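Local coordinates for protein beta-galactosidase (Trichoderma reesei, PDB 3OG2) that probably hydrolyses terminal non-reducing beta-D-galactose units of beta-D-galactosides, as a glycoprotein of glycoside hydrolase family 35, at residues 729-740 with 752-763; 691-702 with 796-807. All coordinates share one frame; numbering follows the deposited sequence.

Overall arrangement
Contact 1 and contact 2 both build on one three-stranded antiparallel sheet with strand 726-733 in the middle, between 760-767 and 803-811. Contact 1 holds the 760-767 edge and, through Ser740 and Phe752, the neighbouring five-stranded sheet, which contact 2 meets by side chains. Contact 2 ties a long loop to residues 796-801 and the start of strand 803-811; Ser731 O probably accepts a hydrogen bond from Leu805 N at 2.8 Å, joining the contacts. Both are partly buried; among residues touching across it, contact 1 has none exposed, while contact 2 has four. Their chemistry differs: a backbone ladder, a second, one-pair bridge, glycine turns and sugars in contact 1, ring packing and water bridges in contact 2.

Contact 1: residues 729-740 with 752-763; sequences FLSTQGGSAFAS and FTGFDAASAANS. With NAG (2-acetamido-2-deoxy-beta-D-glucopyranose), chain F; BMA (beta-D-mannopyranose), chain C; MAN (alpha-D-mannopyranose), chain B; MAN (alpha-D-mannopyranose), chain D.
Two antiparallel ladders, in different sheets, join these segments: Leu730 to Gln733 pair with Ala760 to Ser763, and Ser740 pairs with Phe752 after a register shift of one residue. In the first, the strands lie at 167° and Leu730 N gives its hydrogen to Ser763 O at 2.8 Å. Where it ends, Ser759 O is gripped by Gly734 N at 3.1 Å and by Gly735 N, the second in the carbonyl plane on a lone pair. Phe738 CG, between its backbone N and carbonyl carbon (chi1 86°), lays one ring face against Gly734 N, which sits over its centre. Phe738 CE1 comes within 3.6 Å of Phe752 CE2, with the ring planes 37° apart, while Ala761 CB and Gly754 N sit on opposite faces of Phe752. Both rings pack between sheets of the second all-beta domain, of the galactose-binding-domain clan. Ser731 OG donates to Asn762 OD1 at 2.8 Å, steadying an amide whose ND2 is covalently bonded to NAG C1 at 1.4 Å. The type I turn 755-758 packs against sugars of other glycan chains: Asp756 OD1 accepts from BMA O4 at 2.7 Å, OD2 from O6 of the chain B mannose. Phe755 lays one ring face on Ala758 CB and meets the chain D mannose O5 at its edge; with an alanine in its place, that mannose would probably lose its aromatic neighbour and Ala758 CB its flat partner.

Contact 2: residues 691-702 with 796-807; sequences TYAPLKTPVSLY and DSMKAPRGILDY
Ring-to-proline packing carries much of this contact, with Pro801 set against Tyr702 and Ala693. Pro801 CG stands over the centre of the Tyr702 ring, 3.5 Å from its centroid and 8° off the ring normal, a CH-pi contact, while Pro801 CD touches Ala693 CB at 3.6 Å. Tyr692 packs differently: with CG anti to its own N (chi1 -177°), the ring brings one face to Asp796 O, which lies toward the rim, and Ser797 CA makes an off-centre CH-pi contact. At the strand end, Leu701 and Ile804 run alongside each other, their CB atoms in contact, and Leu701 CD1 reaches Tyr807 CE2 at 3.8 Å. The Thr697 and Tyr807 side chains cross at about a right angle, with Thr697 CG2 near Tyr807 CD2.

Direct backbone bonding across the segments is confined to Ile804 N donating to Leu701 O at 3.1 Å, beside the single bridge of Tyr702 with Gly803. Within its own segment, Tyr702 OH donates to Ala693 O at 2.6 Å from above the carbonyl plane, which fixes the outer end of the ring that Pro801 covers.

Waters add further links. One accepts from Lys696 N and donates to Leu805 O and Tyr702 OH; a second joins Tyr702 OH to Leu805 O; a third links Leu701 N and Thr697 OG1 with Ile804 O; another donates to Thr691 OG1 and Asp796 OD2. No salt bridge joins the two segments: Lys799 NZ pairs with Asp796 OD2 at 2.7 Å and hydrogen-bonds to Val135 O and Gly137 O, whereas Lys696 NZ and Asp806 OD2 stay 5.2 Å apart. Ring packing and bridging water, more than a continued beta ladder, therefore attach loop 691-702 to residues 796-801 and the start of strand 803-811.

Contact 1: residues 729-740 with 752-763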
loop_
_atom_site.group_PDB
_atom_site.type_symbol
_atom_site.label_atom_id
_atom_site.label_comp_id
_atom_site.label_asym_id
_atom_site.label_seq_id
_atom_site.Cartn_x
_atom_site.Cartn_y
_atom_site.Cartn_z
ATOM N N PHE A 729 -24.674 34.697 3.594
ATOM C CA PHE A 729 -23.691 34.005 4.419
ATOM C C PHE A 729 -23.824 32.565 4.014
ATOM O O PHE A 729 -24.971 32.057 4.007
ATOM C CB PHE A 729 -24.002 34.180 5.924
ATOM C CG PHE A 729 -23.265 33.158 6.762
ATOM C CD1 PHE A 729 -21.886 33.258 6.874
ATOM C CD2 PHE A 729 -23.957 32.146 7.410
ATOM C CE1 PHE A 729 -21.206 32.336 7.637
ATOM C CE2 PHE A 729 -23.279 31.223 8.189
ATOM C CZ PHE A 729 -21.902 31.340 8.311
ATOM N N LEU A 730 -22.741 31.918 3.681
ATOM C CA LEU A 730 -22.781 30.519 3.300
ATOM C C LEU A 730 -21.644 29.729 3.921
ATOM O O LEU A 730 -20.477 30.031 3.738
ATOM C CB LEU A 730 -22.668 30.504 1.793
ATOM C CG LEU A 730 -23.036 29.303 1.026
ATOM C CD1 LEU A 730 -24.493 28.841 1.188
ATOM C CD2 LEU A 730 -22.756 29.618 -0.452
ATOM N N SER A 731 -21.982 28.725 4.715
ATOM C CA SER A 731 -21.014 27.865 5.367
ATOM C C SER A 731 -21.000 26.531 4.656
ATOM O O SER A 731 -22.033 25.825 4.648
ATOM C CB SER A 731 -21.375 27.760 6.855
ATOM O OG SER A 731 -20.443 26.935 7.536
ATOM N N THR A 732 -19.889 26.237 3.987
ATOM C CA THR A 732 -19.769 24.981 3.226
ATOM C C THR A 732 -18.761 24.054 3.836
ATOM O O THR A 732 -17.835 24.453 4.558
ATOM C CB THR A 732 -19.440 25.260 1.733
ATOM O OG1 THR A 732 -18.208 26.036 1.669
ATOM C CG2 THR A 732 -20.549 26.013 1.024
ATOM N N GLN A 733 -18.885 22.753 3.554
ATOM C CA GLN A 733 -17.951 21.786 4.117
ATOM C C GLN A 733 -17.749 20.697 3.086
ATOM O O GLN A 733 -18.715 20.025 2.661
ATOM C CB GLN A 733 -18.479 21.234 5.441
ATOM C CG GLN A 733 -17.525 20.162 5.990
ATOM C CD GLN A 733 -17.764 19.921 7.457
ATOM O OE1 GLN A 733 -17.212 20.655 8.299
ATOM N NE2 GLN A 733 -18.596 18.931 7.808
ATOM N N GLY A 734 -16.500 20.466 2.704
ATOM C CA GLY A 734 -16.194 19.425 1.728
ATOM C C GLY A 734 -15.085 18.479 2.149
ATOM O O GLY A 734 -14.703 17.615 1.376
ATOM N N GLY A 735 -14.531 18.624 3.361
ATOM C CA GLY A 735 -13.345 17.828 3.698
ATOM C C GLY A 735 -12.082 18.642 3.389
ATOM O O GLY A 735 -12.138 19.604 2.590
ATOM N N SER A 736 -10.964 18.274 3.994
ATOM C CA SER A 736 -9.720 19.021 3.781
ATOM C C SER A 736 -9.451 19.233 2.274
ATOM O O SER A 736 -9.623 18.333 1.449
ATOM C CB SER A 736 -8.542 18.193 4.300
ATOM O OG SER A 736 -8.742 17.912 5.682
ATOM N N ALA A 737 -9.016 20.460 1.963
ATOM C CA ALA A 737 -8.613 20.813 0.588
ATOM C C ALA A 737 -9.789 20.864 -0.366
ATOM O O ALA A 737 -9.560 20.860 -1.583
ATOM C CB ALA A 737 -7.499 19.894 0.050
ATOM N N PHE A 738 -11.024 20.961 0.128
ATOM C CA PHE A 738 -12.172 21.143 -0.770
ATOM C C PHE A 738 -12.173 22.578 -1.278
ATOM O O PHE A 738 -11.384 23.441 -0.852
ATOM C CB PHE A 738 -13.508 20.832 -0.068
ATOM C CG PHE A 738 -14.105 21.996 0.705
ATOM C CD1 PHE A 738 -13.476 22.553 1.839
ATOM C CD2 PHE A 738 -15.321 22.567 0.272
ATOM C CE1 PHE A 738 -14.050 23.625 2.500
ATOM C CE2 PHE A 738 -15.894 23.632 0.954
ATOM C CZ PHE A 738 -15.256 24.175 2.047
ATOM N N ALA A 739 -13.100 22.840 -2.207
ATOM C CA ALA A 739 -13.380 24.217 -2.638
ATOM C C ALA A 739 -14.875 24.325 -2.907
ATOM O O ALA A 739 -15.579 23.314 -3.057
ATOM C CB ALA A 739 -12.671 24.563 -3.940
ATOM N N SER A 740 -15.354 25.544 -3.032
ATOM C CA SER A 740 -16.750 25.750 -3.399
ATOM C C SER A 740 -16.858 27.019 -4.256
ATOM O O SER A 740 -16.042 27.946 -4.071
ATOM C CB SER A 740 -17.647 25.802 -2.179
ATOM O OG SER A 740 -17.305 26.772 -1.211
ATOM N N PHE A 752 -14.686 29.927 -2.613
ATOM C CA PHE A 752 -13.700 29.581 -1.585
ATOM C C PHE A 752 -12.665 28.699 -2.267
ATOM O O PHE A 752 -13.017 27.581 -2.694
ATOM C CB PHE A 752 -14.387 28.838 -0.438
ATOM C CG PHE A 752 -13.329 28.351 0.536
ATOM C CD1 PHE A 752 -12.592 29.247 1.301
ATOM C CD2 PHE A 752 -13.091 27.009 0.675
ATOM C CE1 PHE A 752 -11.628 28.797 2.187
ATOM C CE2 PHE A 752 -12.135 26.529 1.570
ATOM C CZ PHE A 752 -11.412 27.443 2.340
ATOM N N THR A 753 -11.438 29.216 -2.414
ATOM C CA THR A 753 -10.519 28.460 -3.275
ATOM C C THR A 753 -9.754 27.336 -2.571
ATOM O O THR A 753 -9.108 26.521 -3.242
ATOM C CB THR A 753 -9.523 29.429 -3.953
ATOM O OG1 THR A 753 -8.893 30.207 -2.936
ATOM C CG2 THR A 753 -10.301 30.372 -4.855
ATOM N N GLY A 754 -9.851 27.267 -1.256
ATOM C CA GLY A 754 -9.405 26.083 -0.526
ATOM C C GLY A 754 -7.952 26.163 -0.099
ATOM O O GLY A 754 -7.105 26.896 -0.630
ATOM N N PHE A 755 -7.615 25.387 0.913
ATOM C CA PHE A 755 -6.229 25.185 1.324
ATOM C C PHE A 755 -6.146 23.903 2.150
ATOM O O PHE A 755 -7.154 23.358 2.582
ATOM C CB PHE A 755 -5.650 26.394 2.039
ATOM C CG PHE A 755 -6.395 26.974 3.219
ATOM C CD1 PHE A 755 -7.403 27.910 3.023
ATOM C CD2 PHE A 755 -6.045 26.587 4.527
ATOM C CE1 PHE A 755 -8.048 28.456 4.131
ATOM C CE2 PHE A 755 -6.677 27.138 5.647
ATOM C CZ PHE A 755 -7.668 28.097 5.441
ATOM N N ASP A 756 -4.914 23.439 2.338
ATOM C CA ASP A 756 -4.737 22.108 2.955
ATOM C C ASP A 756 -5.433 21.985 4.293
ATOM O O ASP A 756 -6.000 20.920 4.620
ATOM C CB ASP A 756 -3.225 21.783 3.047
ATOM C CG ASP A 756 -2.454 22.663 3.983
ATOM O OD1 ASP A 756 -2.910 23.794 4.333
ATOM O OD2 ASP A 756 -1.348 22.219 4.421
ATOM N N ALA A 757 -5.413 23.030 5.104
ATOM C CA ALA A 757 -5.919 22.976 6.473
ATOM C C ALA A 757 -7.393 23.296 6.573
ATOM O O ALA A 757 -7.945 23.326 7.692
ATOM C CB ALA A 757 -5.157 23.987 7.333
ATOM N N ALA A 758 -8.097 23.567 5.478
ATOM C CA ALA A 758 -9.520 23.908 5.618
ATOM C C ALA A 758 -10.398 22.780 5.122
ATOM O O ALA A 758 -10.272 22.364 3.963
ATOM C CB ALA A 758 -9.860 25.159 4.803
ATOM N N SER A 759 -11.275 22.318 5.990
ATOM C CA SER A 759 -12.265 21.309 5.581
ATOM C C SER A 759 -13.634 21.962 5.476
ATOM O O SER A 759 -14.591 21.322 4.991
ATOM C CB SER A 759 -12.303 20.154 6.586
ATOM O OG SER A 759 -12.497 20.678 7.899
ATOM N N ALA A 760 -13.756 23.212 5.954
ATOM C CA ALA A 760 -15.057 23.915 5.849
ATOM C C ALA A 760 -14.710 25.372 5.646
ATOM O O ALA A 760 -13.540 25.782 5.880
ATOM C CB ALA A 760 -15.894 23.753 7.092
ATOM N N ALA A 761 -15.656 26.187 5.263
ATOM C CA ALA A 761 -15.432 27.603 5.033
ATOM C C ALA A 761 -16.723 28.394 5.314
ATOM O O ALA A 761 -17.808 27.958 4.983
ATOM C CB ALA A 761 -14.934 27.815 3.603
ATOM N N ASN A 762 -16.529 29.551 5.906
ATOM C CA ASN A 762 -17.583 30.545 6.084
ATOM C C ASN A 762 -17.321 31.605 5.024
ATOM O O ASN A 762 -16.272 32.250 4.977
ATOM C CB ASN A 762 -17.569 31.132 7.497
ATOM C CG ASN A 762 -18.096 30.094 8.485
ATOM O OD1 ASN A 762 -18.935 29.258 8.155
ATOM N ND2 ASN A 762 -17.550 30.191 9.665
ATOM N N SER A 763 -18.265 31.797 4.125
ATOM C CA SER A 763 -18.130 32.839 3.130
ATOM C C SER A 763 -19.278 33.820 3.221
ATOM O O SER A 763 -20.431 33.475 3.469
ATOM C CB SER A 763 -18.122 32.169 1.756
ATOM O OG SER A 763 -17.109 31.157 1.670
HETATM C C1 NAG F . -18.147 29.510 10.673
HETATM C C2 NAG F . -17.040 28.740 11.384
HETATM C C3 NAG F . -17.610 28.008 12.598
HETATM C C4 NAG F . -18.489 28.913 13.467
HETATM C C5 NAG F . -19.487 29.725 12.619
HETATM C C6 NAG F . -20.258 30.742 13.455
HETATM C C7 NAG F . -15.143 27.972 10.061
HETATM C C8 NAG F . -14.552 27.038 9.060
HETATM N N2 NAG F . -16.375 27.763 10.538
HETATM O O3 NAG F . -16.465 27.536 13.300
HETATM O O4 NAG F . -19.239 28.224 14.432
HETATM O O5 NAG F . -18.728 30.405 11.630
HETATM O O6 NAG F . -21.561 30.927 12.918
HETATM O O7 NAG F . -14.551 29.015 10.227
HETATM C C1 BMA C . 0.251 26.101 2.307
HETATM C C2 BMA C . 1.105 25.919 3.565
HETATM C C3 BMA C . 0.137 25.548 4.682
HETATM C C4 BMA C . -1.026 26.540 4.787
HETATM C C5 BMA C . -1.702 26.780 3.406
HETATM C C6 BMA C . -2.663 27.974 3.493
HETATM O O2 BMA C . 1.746 27.192 3.841
HETATM O O3 BMA C . 0.715 25.479 5.989
HETATM O O4 BMA C . -2.048 25.958 5.645
HETATM O O5 BMA C . -0.661 27.188 2.496
HETATM O O6 BMA C . -1.908 29.097 4.004
HETATM C C1 MAN B . -0.496 19.880 9.875
HETATM C C2 MAN B . -1.029 18.465 10.116
HETATM C C3 MAN B . -1.339 17.799 8.747
HETATM C C4 MAN B . -2.215 18.709 7.884
HETATM C C5 MAN B . -1.699 20.141 7.839
HETATM C C6 MAN B . -2.747 21.107 7.224
HETATM O O2 MAN B . -2.186 18.504 10.948
HETATM O O3 MAN B . -2.038 16.628 9.134
HETATM O O4 MAN B . -2.443 18.332 6.552
HETATM O O5 MAN B . -1.467 20.631 9.151
HETATM O O6 MAN B . -2.034 22.346 7.178
HETATM C C1 MAN D . -9.541 30.295 8.789
HETATM C C2 MAN D . -10.688 30.238 9.811
HETATM C C3 MAN D . -10.127 29.448 11.029
HETATM C C4 MAN D . -9.968 27.991 10.548
HETATM C C5 MAN D . -9.045 27.947 9.347
HETATM C C6 MAN D . -9.148 26.600 8.633
HETATM O O2 MAN D . -11.715 29.409 9.268
HETATM O O3 MAN D . -11.138 29.413 12.018
HETATM O O4 MAN D . -9.470 27.198 11.609
HETATM O O5 MAN D . -9.217 28.974 8.396
HETATM O O6 MAN D . -10.525 26.357 8.300
HETATM O O HOH W 1 -18.632 28.867 1.858
HETATM O O HOH W 2 -14.831 19.721 8.898
HETATM O O HOH W 3 -8.217 20.056 7.007
HETATM O O HOH W 4 -9.999 23.794 1.511
#

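Contact 2: residues 691-702 with 796-807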
loop_
_atom_site.group_PDB
_atom_site.type_symbol
_atom_site.label_atom_id
_atom_site.label_comp_id
_atom_site.label_asym_id
_atom_site.label_seq_id
_atom_site.Cartn_x
_atom_site.Cartn_y
_atom_site.Cartn_z
ATOM N N THR A 691 -26.550 12.697 13.937
ATOM C CA THR A 691 -26.488 13.109 15.322
ATOM C C THR A 691 -25.178 13.805 15.602
ATOM O O THR A 691 -25.003 14.409 16.677
ATOM C CB THR A 691 -26.645 11.856 16.216
ATOM O OG1 THR A 691 -25.814 10.774 15.716
ATOM C CG2 THR A 691 -28.094 11.367 16.216
ATOM N N TYR A 692 -24.207 13.781 14.698
ATOM C CA TYR A 692 -22.916 14.425 14.907
ATOM C C TYR A 692 -22.954 15.900 14.527
ATOM O O TYR A 692 -22.216 16.689 15.104
ATOM C CB TYR A 692 -21.904 13.752 14.009
ATOM C CG TYR A 692 -20.482 14.200 14.097
ATOM C CD1 TYR A 692 -19.695 13.907 15.195
ATOM C CD2 TYR A 692 -19.894 14.925 13.086
ATOM C CE1 TYR A 692 -18.385 14.318 15.283
ATOM C CE2 TYR A 692 -18.589 15.343 13.133
ATOM C CZ TYR A 692 -17.839 15.034 14.239
ATOM O OH TYR A 692 -16.519 15.449 14.301
ATOM N N ALA A 693 -23.778 16.282 13.571
ATOM C CA ALA A 693 -23.881 17.650 13.096
ATOM C C ALA A 693 -25.358 18.033 13.035
ATOM O O ALA A 693 -25.946 18.050 11.958
ATOM C CB ALA A 693 -23.216 17.816 11.718
ATOM N N PRO A 694 -25.966 18.338 14.160
ATOM C CA PRO A 694 -27.393 18.714 14.188
ATOM C C PRO A 694 -27.651 19.856 13.224
ATOM O O PRO A 694 -26.848 20.770 13.007
ATOM C CB PRO A 694 -27.598 19.171 15.634
ATOM C CG PRO A 694 -26.507 18.546 16.425
ATOM C CD PRO A 694 -25.345 18.323 15.517
ATOM N N LEU A 695 -28.838 19.844 12.602
ATOM C CA LEU A 695 -29.090 20.839 11.563
ATOM C C LEU A 695 -29.123 22.255 12.124
ATOM O O LEU A 695 -29.760 22.498 13.152
ATOM C CB LEU A 695 -30.453 20.571 10.903
ATOM C CG LEU A 695 -30.490 19.333 10.007
ATOM C CD1 LEU A 695 -31.881 19.229 9.364
ATOM C CD2 LEU A 695 -29.378 19.384 8.965
ATOM N N LYS A 696 -28.505 23.163 11.416
ATOM C CA LYS A 696 -28.610 24.597 11.643
ATOM C C LYS A 696 -29.568 25.266 10.655
ATOM O O LYS A 696 -29.952 26.408 10.786
ATOM C CB LYS A 696 -27.222 25.210 11.535
ATOM C CG LYS A 696 -26.273 24.613 12.583
ATOM C CD LYS A 696 -24.904 25.294 12.506
ATOM C CE LYS A 696 -24.037 24.959 13.730
ATOM N NZ LYS A 696 -22.704 25.592 13.692
ATOM N N THR A 697 -29.958 24.531 9.610
ATOM C CA THR A 697 -30.729 25.034 8.508
ATOM C C THR A 697 -32.139 24.455 8.579
ATOM O O THR A 697 -32.334 23.411 9.210
ATOM C CB THR A 697 -30.060 24.661 7.177
ATOM O OG1 THR A 697 -29.794 23.247 7.198
ATOM C CG2 THR A 697 -28.742 25.393 6.983
ATOM N N PRO A 698 -33.105 25.095 7.948
ATOM C CA PRO A 698 -34.486 24.564 8.001
ATOM C C PRO A 698 -34.675 23.247 7.261
ATOM O O PRO A 698 -35.629 22.534 7.555
ATOM C CB PRO A 698 -35.316 25.665 7.364
ATOM C CG PRO A 698 -34.428 26.688 6.795
ATOM C CD PRO A 698 -33.022 26.366 7.211
ATOM N N VAL A 699 -33.824 22.924 6.301
ATOM C CA VAL A 699 -33.814 21.617 5.633
ATOM C C VAL A 699 -32.394 21.116 5.629
ATOM O O VAL A 699 -31.449 21.910 5.711
ATOM C CB VAL A 699 -34.283 21.660 4.180
ATOM C CG1 VAL A 699 -35.782 21.992 4.168
ATOM C CG2 VAL A 699 -33.478 22.683 3.340
ATOM N N SER A 700 -32.198 19.808 5.581
ATOM C CA SER A 700 -30.851 19.264 5.447
ATOM C C SER A 700 -30.262 19.607 4.086
ATOM O O SER A 700 -30.909 19.398 3.045
ATOM C CB SER A 700 -30.910 17.730 5.577
ATOM O OG SER A 700 -29.572 17.265 5.381
ATOM N N LEU A 701 -29.022 20.067 4.106
ATOM C CA LEU A 701 -28.218 20.247 2.889
ATOM C C LEU A 701 -26.955 19.425 2.979
ATOM O O LEU A 701 -25.898 19.822 2.486
ATOM C CB LEU A 701 -27.946 21.746 2.687
ATOM C CG LEU A 701 -29.240 22.568 2.514
ATOM C CD1 LEU A 701 -28.893 24.051 2.540
ATOM C CD2 LEU A 701 -29.982 22.243 1.242
ATOM N N TYR A 702 -27.095 18.255 3.602
ATOM C CA TYR A 702 -25.997 17.289 3.738
ATOM C C TYR A 702 -26.127 16.261 2.629
ATOM O O TYR A 702 -27.173 15.573 2.555
ATOM C CB TYR A 702 -26.091 16.564 5.079
ATOM C CG TYR A 702 -25.989 17.432 6.307
ATOM C CD1 TYR A 702 -25.546 18.760 6.298
ATOM C CD2 TYR A 702 -26.347 16.840 7.515
ATOM C CE1 TYR A 702 -25.468 19.481 7.490
ATOM C CE2 TYR A 702 -26.248 17.575 8.717
ATOM C CZ TYR A 702 -25.814 18.873 8.692
ATOM O OH TYR A 702 -25.738 19.623 9.854
ATOM N N ASP A 796 -18.009 10.373 16.441
ATOM C CA ASP A 796 -18.559 9.966 15.138
ATOM C C ASP A 796 -18.032 10.837 14.012
ATOM O O ASP A 796 -18.822 11.340 13.198
ATOM C CB ASP A 796 -20.092 10.052 15.233
ATOM C CG ASP A 796 -20.805 8.827 15.774
ATOM O OD1 ASP A 796 -20.180 7.779 15.965
ATOM O OD2 ASP A 796 -22.035 8.919 16.037
ATOM N N SER A 797 -16.706 11.026 13.951
ATOM C CA SER A 797 -16.157 11.938 12.963
ATOM C C SER A 797 -16.426 11.578 11.523
ATOM O O SER A 797 -16.439 12.475 10.656
ATOM C CB SER A 797 -14.626 12.035 13.167
ATOM O OG SER A 797 -14.046 10.742 13.184
ATOM N N MET A 798 -16.681 10.300 11.221
ATOM C CA MET A 798 -17.043 9.958 9.815
ATOM C C MET A 798 -18.362 10.604 9.413
ATOM O O MET A 798 -18.638 10.761 8.221
ATOM C CB MET A 798 -17.051 8.427 9.709
ATOM C CG MET A 798 -17.638 7.944 8.381
ATOM S SD MET A 798 -19.419 7.580 8.590
ATOM C CE MET A 798 -19.875 7.541 6.842
ATOM N N LYS A 799 -19.191 10.992 10.411
ATOM C CA LYS A 799 -20.479 11.605 10.086
ATOM C C LYS A 799 -20.351 13.072 9.725
ATOM O O LYS A 799 -21.395 13.696 9.485
ATOM C CB LYS A 799 -21.455 11.436 11.278
ATOM C CG LYS A 799 -21.775 9.951 11.538
ATOM C CD LYS A 799 -22.852 9.859 12.631
ATOM C CE LYS A 799 -23.165 8.396 12.933
ATOM N NZ LYS A 799 -23.990 8.322 14.198
ATOM N N ALA A 800 -19.135 13.650 9.666
ATOM C CA ALA A 800 -19.033 15.051 9.238
ATOM C C ALA A 800 -19.680 15.223 7.866
ATOM O O ALA A 800 -19.257 14.542 6.928
ATOM C CB ALA A 800 -17.583 15.479 9.185
ATOM N N PRO A 801 -20.696 16.040 7.721
ATOM C CA PRO A 801 -21.408 16.098 6.432
ATOM C C PRO A 801 -20.622 16.804 5.347
ATOM O O PRO A 801 -19.605 17.483 5.572
ATOM C CB PRO A 801 -22.702 16.832 6.765
ATOM C CG PRO A 801 -22.469 17.526 8.016
ATOM C CD PRO A 801 -21.368 16.784 8.788
ATOM N N ARG A 802 -21.169 16.656 4.153
ATOM C CA ARG A 802 -20.632 17.376 2.983
ATOM C C ARG A 802 -21.759 18.187 2.414
ATOM O O ARG A 802 -22.888 17.647 2.237
ATOM C CB ARG A 802 -20.113 16.414 1.921
ATOM C CG ARG A 802 -19.031 15.492 2.519
ATOM C CD ARG A 802 -17.757 16.285 2.753
ATOM N NE ARG A 802 -16.626 15.544 3.297
ATOM C CZ ARG A 802 -16.193 15.697 4.565
ATOM N NH1 ARG A 802 -16.828 16.471 5.436
ATOM N NH2 ARG A 802 -15.109 15.029 4.917
ATOM N N GLY A 803 -21.520 19.467 2.094
ATOM C CA GLY A 803 -22.558 20.290 1.513
ATOM C C GLY A 803 -22.581 21.627 2.243
ATOM O O GLY A 803 -21.533 22.267 2.457
ATOM N N ILE A 804 -23.783 22.073 2.566
ATOM C CA ILE A 804 -23.979 23.390 3.183
ATOM C C ILE A 804 -24.363 23.160 4.631
ATOM O O ILE A 804 -25.372 22.541 4.926
ATOM C CB ILE A 804 -25.043 24.208 2.433
ATOM C CG1 ILE A 804 -24.567 24.484 0.984
ATOM C CG2 ILE A 804 -25.389 25.501 3.173
ATOM C CD1 ILE A 804 -25.654 24.985 0.063
ATOM N N LEU A 805 -23.511 23.658 5.539
ATOM C CA LEU A 805 -23.765 23.519 6.980
ATOM C C LEU A 805 -24.720 24.574 7.470
ATOM O O LEU A 805 -25.417 24.339 8.475
ATOM C CB LEU A 805 -22.425 23.728 7.739
ATOM C CG LEU A 805 -21.351 22.713 7.418
ATOM C CD1 LEU A 805 -20.112 23.006 8.260
ATOM C CD2 LEU A 805 -21.870 21.315 7.679
ATOM N N ASP A 806 -24.697 25.771 6.897
ATOM C CA ASP A 806 -25.505 26.862 7.419
ATOM C C ASP A 806 -25.539 27.923 6.346
ATOM O O ASP A 806 -24.661 27.995 5.464
ATOM C CB ASP A 806 -24.877 27.482 8.683
ATOM C CG ASP A 806 -25.861 28.251 9.532
ATOM O OD1 ASP A 806 -27.057 28.311 9.170
ATOM O OD2 ASP A 806 -25.444 28.753 10.589
ATOM N N TYR A 807 -26.534 28.782 6.387
ATOM C CA TYR A 807 -26.610 29.941 5.515
ATOM C C TYR A 807 -27.546 30.968 6.137
ATOM O O TYR A 807 -28.367 30.657 6.972
ATOM C CB TYR A 807 -27.127 29.554 4.121
ATOM C CG TYR A 807 -28.547 29.066 4.072
ATOM C CD1 TYR A 807 -29.645 29.941 3.887
ATOM C CD2 TYR A 807 -28.832 27.712 4.203
ATOM C CE1 TYR A 807 -30.950 29.516 3.850
ATOM C CE2 TYR A 807 -30.139 27.245 4.155
ATOM C CZ TYR A 807 -31.166 28.145 3.991
ATOM O OH TYR A 807 -32.443 27.666 3.921
HETATM O O HOH W 5 -26.166 9.950 12.588
HETATM O O HOH W 6 -23.202 11.247 16.735
HETATM O O HOH W 7 -27.186 22.284 9.079
HETATM O O HOH W 8 -27.723 21.580 6.250
HETATM O O HOH W 9 -24.973 22.283 10.187
#